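Long-range contacts in mandelate racemase/muconate lactonizing protein (Dickeya dadantii, PDB 4IHC), which catalyses, with low activity and using one magnesium ion per subunit, the dehydration of D-mannonate and D-gluconate to 2-dehydro-3-deoxy-D-gluconate: residues 131-136 / 361-366; 267-272 / 315-320. All coordinates share one frame; numbering follows the deposited sequence.

Contact 1: residues 131-136 / 361-366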
# COMPACT_ATOMS: atom_id res chain seq x y z
N MET A 131 16.08 37.42 -27.63
CA MET A 131 14.75 37.10 -27.02
C MET A 131 14.77 37.09 -25.51
O MET A 131 15.74 36.64 -24.93
CB MET A 131 14.33 35.69 -27.40
CG MET A 131 13.93 35.49 -28.83
SD MET A 131 13.56 33.75 -29.05
CE MET A 131 13.69 33.73 -30.84
N PRO A 132 13.65 37.50 -24.87
CA PRO A 132 13.57 37.31 -23.42
C PRO A 132 13.62 35.83 -23.04
O PRO A 132 13.33 34.97 -23.88
CB PRO A 132 12.20 37.89 -23.06
CG PRO A 132 11.85 38.84 -24.18
CD PRO A 132 12.49 38.26 -25.41
N VAL A 133 13.98 35.51 -21.80
CA VAL A 133 14.12 34.09 -21.44
C VAL A 133 12.76 33.40 -21.53
O VAL A 133 12.65 32.27 -22.00
CB VAL A 133 14.84 33.87 -20.09
CG1 VAL A 133 14.79 32.42 -19.64
CG2 VAL A 133 16.30 34.26 -20.20
N TYR A 134 11.69 34.10 -21.15
CA TYR A 134 10.39 33.46 -21.20
C TYR A 134 10.02 33.03 -22.62
O TYR A 134 9.22 32.12 -22.79
CB TYR A 134 9.30 34.34 -20.56
CG TYR A 134 9.06 35.65 -21.25
CD1 TYR A 134 8.38 35.72 -22.46
CD2 TYR A 134 9.51 36.84 -20.67
CE1 TYR A 134 8.17 36.95 -23.10
CE2 TYR A 134 9.30 38.07 -21.29
CZ TYR A 134 8.62 38.12 -22.51
OH TYR A 134 8.42 39.35 -23.13
N GLU A 135 10.61 33.68 -23.63
CA GLU A 135 10.34 33.29 -25.03
C GLU A 135 11.06 31.99 -25.37
O GLU A 135 10.53 31.17 -26.11
CB GLU A 135 10.71 34.39 -26.04
N LEU A 136 12.25 31.79 -24.83
CA LEU A 136 12.96 30.54 -25.05
C LEU A 136 12.29 29.38 -24.28
O LEU A 136 12.41 28.23 -24.68
CB LEU A 136 14.41 30.66 -24.59
CG LEU A 136 15.29 31.74 -25.24
CD1 LEU A 136 16.56 31.91 -24.41
CD2 LEU A 136 15.63 31.38 -26.67
N ASN A 361 12.25 34.49 -11.45
CA ASN A 361 10.94 34.06 -11.00
C ASN A 361 9.93 34.38 -12.10
O ASN A 361 9.03 33.60 -12.43
CB ASN A 361 10.51 34.82 -9.73
CG ASN A 361 11.16 34.28 -8.45
OD1 ASN A 361 11.86 33.27 -8.47
ND2 ASN A 361 10.94 34.98 -7.34
N MET A 362 10.03 35.57 -12.66
CA MET A 362 8.94 36.05 -13.51
C MET A 362 8.99 35.51 -14.94
O MET A 362 7.95 35.32 -15.58
CB MET A 362 8.83 37.58 -13.46
CG MET A 362 8.10 38.05 -12.20
SD MET A 362 8.17 39.84 -11.97
CE MET A 362 7.71 39.99 -10.23
N HIS A 363 10.18 35.24 -15.44
CA HIS A 363 10.29 34.59 -16.76
C HIS A 363 9.79 33.14 -16.68
O HIS A 363 9.12 32.64 -17.60
CB HIS A 363 11.74 34.69 -17.26
CG HIS A 363 12.08 36.04 -17.79
ND1 HIS A 363 12.57 36.25 -19.06
CD2 HIS A 363 11.94 37.27 -17.24
CE1 HIS A 363 12.74 37.55 -19.26
NE2 HIS A 363 12.39 38.18 -18.16
N LEU A 364 10.08 32.47 -15.58
CA LEU A 364 9.45 31.18 -15.29
C LEU A 364 7.93 31.34 -15.16
O LEU A 364 7.17 30.54 -15.69
CB LEU A 364 10.01 30.59 -13.99
CG LEU A 364 11.43 30.04 -14.08
CD1 LEU A 364 12.00 29.89 -12.69
CD2 LEU A 364 11.45 28.71 -14.85
N ASP A 365 7.48 32.37 -14.45
CA ASP A 365 6.02 32.57 -14.28
C ASP A 365 5.30 32.79 -15.62
O ASP A 365 4.23 32.24 -15.87
CB ASP A 365 5.76 33.78 -13.38
CG ASP A 365 6.16 33.54 -11.93
OD1 ASP A 365 6.27 32.37 -11.49
OD2 ASP A 365 6.36 34.55 -11.23
N MET A 366 5.90 33.60 -16.49
CA MET A 366 5.32 33.92 -17.80
C MET A 366 5.22 32.69 -18.73
O MET A 366 4.39 32.62 -19.64
CB MET A 366 6.16 35.00 -18.47
CG MET A 366 5.94 36.42 -17.94
SD MET A 366 4.34 37.14 -18.39
CE MET A 366 3.84 36.03 -19.72

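Contact 2: residues 267-272 / 315-320. With MG (magnesium ion), chain I.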
# COMPACT_ATOMS: atom_id res chain seq x y z
N GLN A 267 -11.28 29.75 3.80
CA GLN A 267 -10.89 29.57 2.40
C GLN A 267 -9.62 30.31 1.99
O GLN A 267 -9.63 31.16 1.09
CB GLN A 267 -12.07 29.90 1.48
CG GLN A 267 -13.19 28.87 1.67
CD GLN A 267 -14.45 29.20 0.92
OE1 GLN A 267 -14.65 28.73 -0.20
NE2 GLN A 267 -15.31 30.00 1.52
N LEU A 268 -8.52 29.97 2.65
CA LEU A 268 -7.22 30.51 2.26
C LEU A 268 -6.87 30.10 0.85
O LEU A 268 -7.29 29.05 0.37
CB LEU A 268 -6.10 30.06 3.21
CG LEU A 268 -6.28 30.30 4.72
CD1 LEU A 268 -4.94 30.20 5.45
CD2 LEU A 268 -6.94 31.61 5.06
N PHE A 269 -6.10 30.95 0.18
CA PHE A 269 -5.51 30.61 -1.10
C PHE A 269 -4.47 29.50 -0.89
O PHE A 269 -4.40 28.52 -1.67
CB PHE A 269 -4.87 31.85 -1.72
CG PHE A 269 -4.31 31.62 -3.09
CD1 PHE A 269 -5.15 31.62 -4.20
CD2 PHE A 269 -2.96 31.41 -3.27
CE1 PHE A 269 -4.64 31.39 -5.46
CE2 PHE A 269 -2.45 31.16 -4.54
CZ PHE A 269 -3.29 31.18 -5.63
N TYR A 270 -3.63 29.68 0.13
CA TYR A 270 -2.87 28.56 0.69
C TYR A 270 -2.31 28.78 2.08
O TYR A 270 -2.00 29.89 2.47
CB TYR A 270 -1.78 28.07 -0.26
CG TYR A 270 -0.64 29.01 -0.65
CD1 TYR A 270 0.23 29.54 0.30
CD2 TYR A 270 -0.38 29.26 -2.00
CE1 TYR A 270 1.31 30.37 -0.08
CE2 TYR A 270 0.70 30.05 -2.38
CZ TYR A 270 1.54 30.60 -1.43
OH TYR A 270 2.60 31.38 -1.85
N LEU A 271 -2.21 27.68 2.82
CA LEU A 271 -1.51 27.64 4.09
C LEU A 271 -0.09 27.12 3.85
O LEU A 271 0.09 26.02 3.33
CB LEU A 271 -2.28 26.71 5.04
CG LEU A 271 -1.74 26.55 6.48
CD1 LEU A 271 -1.75 27.87 7.22
CD2 LEU A 271 -2.56 25.53 7.25
N GLU A 272 0.91 27.92 4.22
CA GLU A 272 2.28 27.69 3.81
C GLU A 272 3.14 27.06 4.91
O GLU A 272 3.03 27.44 6.08
CB GLU A 272 2.91 29.02 3.36
CG GLU A 272 4.40 28.97 3.19
CD GLU A 272 4.96 30.27 2.67
OE1 GLU A 272 4.18 31.06 2.10
OE2 GLU A 272 6.19 30.50 2.82
N ILE A 315 0.81 18.45 -1.70
CA ILE A 315 0.76 19.91 -1.68
C ILE A 315 0.08 20.41 -2.95
O ILE A 315 -0.01 19.69 -3.95
CB ILE A 315 2.17 20.55 -1.63
CG1 ILE A 315 2.95 20.20 -2.90
CG2 ILE A 315 2.92 20.12 -0.36
CD1 ILE A 315 4.44 20.61 -2.86
N ASP A 316 -0.34 21.67 -2.92
CA ASP A 316 -0.94 22.30 -4.09
C ASP A 316 -0.06 23.38 -4.76
O ASP A 316 -0.27 23.72 -5.92
CB ASP A 316 -2.30 22.88 -3.70
CG ASP A 316 -3.06 21.90 -2.81
OD1 ASP A 316 -3.65 20.94 -3.35
OD2 ASP A 316 -3.03 22.05 -1.56
N TYR A 317 0.96 23.85 -4.05
CA TYR A 317 1.82 24.91 -4.57
C TYR A 317 3.23 24.56 -4.13
O TYR A 317 3.45 24.24 -2.96
CB TYR A 317 1.42 26.28 -4.00
CG TYR A 317 0.03 26.72 -4.44
CD1 TYR A 317 -0.14 27.46 -5.62
CD2 TYR A 317 -1.10 26.38 -3.70
CE1 TYR A 317 -1.40 27.86 -6.04
CE2 TYR A 317 -2.37 26.76 -4.11
CZ TYR A 317 -2.50 27.48 -5.28
OH TYR A 317 -3.73 27.86 -5.70
N ILE A 318 4.16 24.61 -5.06
CA ILE A 318 5.57 24.41 -4.74
C ILE A 318 6.23 25.81 -4.60
O ILE A 318 6.09 26.68 -5.50
CB ILE A 318 6.25 23.52 -5.82
CG1 ILE A 318 7.70 23.21 -5.45
CG2 ILE A 318 6.20 24.18 -7.20
CD1 ILE A 318 7.82 22.39 -4.18
N ARG A 319 6.97 26.01 -3.51
CA ARG A 319 7.46 27.34 -3.11
C ARG A 319 8.96 27.56 -3.14
O ARG A 319 9.47 28.44 -2.44
CB ARG A 319 7.03 27.63 -1.67
CG ARG A 319 5.55 27.78 -1.49
CD ARG A 319 5.20 29.24 -1.71
NE ARG A 319 5.87 30.06 -0.74
CZ ARG A 319 6.22 31.34 -0.92
NH1 ARG A 319 6.00 31.95 -2.08
NH2 ARG A 319 6.82 31.98 0.06
N CYS A 320 9.68 26.78 -3.93
CA CYS A 320 11.14 26.85 -3.88
C CYS A 320 11.69 28.23 -4.14
O CYS A 320 11.09 29.03 -4.86
CB CYS A 320 11.77 25.83 -4.84
SG CYS A 320 11.36 24.12 -4.40
MG MG I . 7.40 31.35 4.00
O HOH W 1 -5.54 27.68 -3.97
O HOH W 2 8.65 32.23 5.06
O HOH W 3 7.63 29.64 5.04

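Contact 1: residues 131-136 / 361-366
His363, on helix 355-367, reaches into the first turn of the short helix 133-136, where Pro132 holds the N-cap position. Its imidazole accepts a hydrogen bond from the backbone of that turn, Tyr134 N to His363 ND1 at 3.1 Å. The bond is bent, and its donor stands 27° out of the ring plane. The Tyr134 ring lies obliquely to the imidazole, planes 50° apart, and brings its rim over one imidazole face, with Tyr134 CD2 3.5 Å from His363 ND1. Tyr134 CG sits between the backbone N and the carbonyl carbon (chi1 63°), which turns the phenol back along its own chain, and Pro132 CB covers one face of it. Val133 CB approaches ND1 of His363 to 3.4 Å, and Pro132 CB comes within 3.9 Å of His363 CE1. Farther along helix 355-367, Met366 lies beside Tyr134, the two side chains pointing the same way and meeting through Met366 CB and Tyr134 CB at 3.8 Å. Acceptance at ND1 implies that this nitrogen carries no proton, consistent with a neutral imidazole protonated at NE2; the directed bond sits within largely apolar packing between helix 133-136 and helix 355-367.

Contact 2: residues 267-272 / 315-320
Strands 270-272 and 317-318 belong to the C-terminal barrel, where both are parallel neighbours of strand 294-296, and their side chains meet across Ser295 of that middle strand. Phe269, Tyr270 and Tyr317 form an aromatic cluster. Tyr270 CD2 rests over one face of the Tyr317 ring, offset toward its rim and 3.4 Å from Tyr317 CD2, with the ring planes 48° apart. Phe269 CG is anti to the backbone N (chi1 -176°), which carries its ring up to the phenol end of Tyr317; there Tyr317 OH lies over a face of Phe269, 3.3 Å from CZ. One water bridges this end to the backbone, donating to Phe269 O at 2.7 Å and hydrogen-bonded to Tyr317 OH near the plane of that ring; the hydroxyl also bonds Arg344. Tyr270 OH, bonded to Tyr148, packs against Arg319 CD at 3.4 Å. Beyond it, bends at chi2 and chi3 fold the Arg319 chain so that NH2 reaches Glu272 OE2 (3.2 Å) from above the carboxylate plane, in a salt bridge whose hydrogen bond has an angle of 149°. The same OE2 binds magnesium at 1.9 Å, so metal and guanidinium share one carboxylate oxygen and probably stabilise its negative charge together. Asp246, Glu298 and two waters are the metal's other ligands in this structure. Arg319, also salt-bridged to Glu375, probably binds substrate, as in relatives. Acidic metal ligands at the ends of successive barrel strands are the hallmark of the enolase-superfamily active site.

How the contacts relate
The centres of the two contacts lie about 23 Å apart; their nearest atoms are about 6 Å apart and do not touch. Along the chain, contact 2 is nested inside the loop closed by contact 1: 131-136 comes first, then 267-272 and 315-320, and finally 361-366. Contact 1 joins the short helix 133-136, which follows helix 108-129, to helix 355-367 of the barrel domain, away from the annotated sites. Helix 328-340 links their surroundings, packing against Leu364 of contact 1 and Ile318 of contact 2. Contact 1 thus packs helix on helix outside the ring of barrel strands, while contact 2 lies among those strands at the magnesium site.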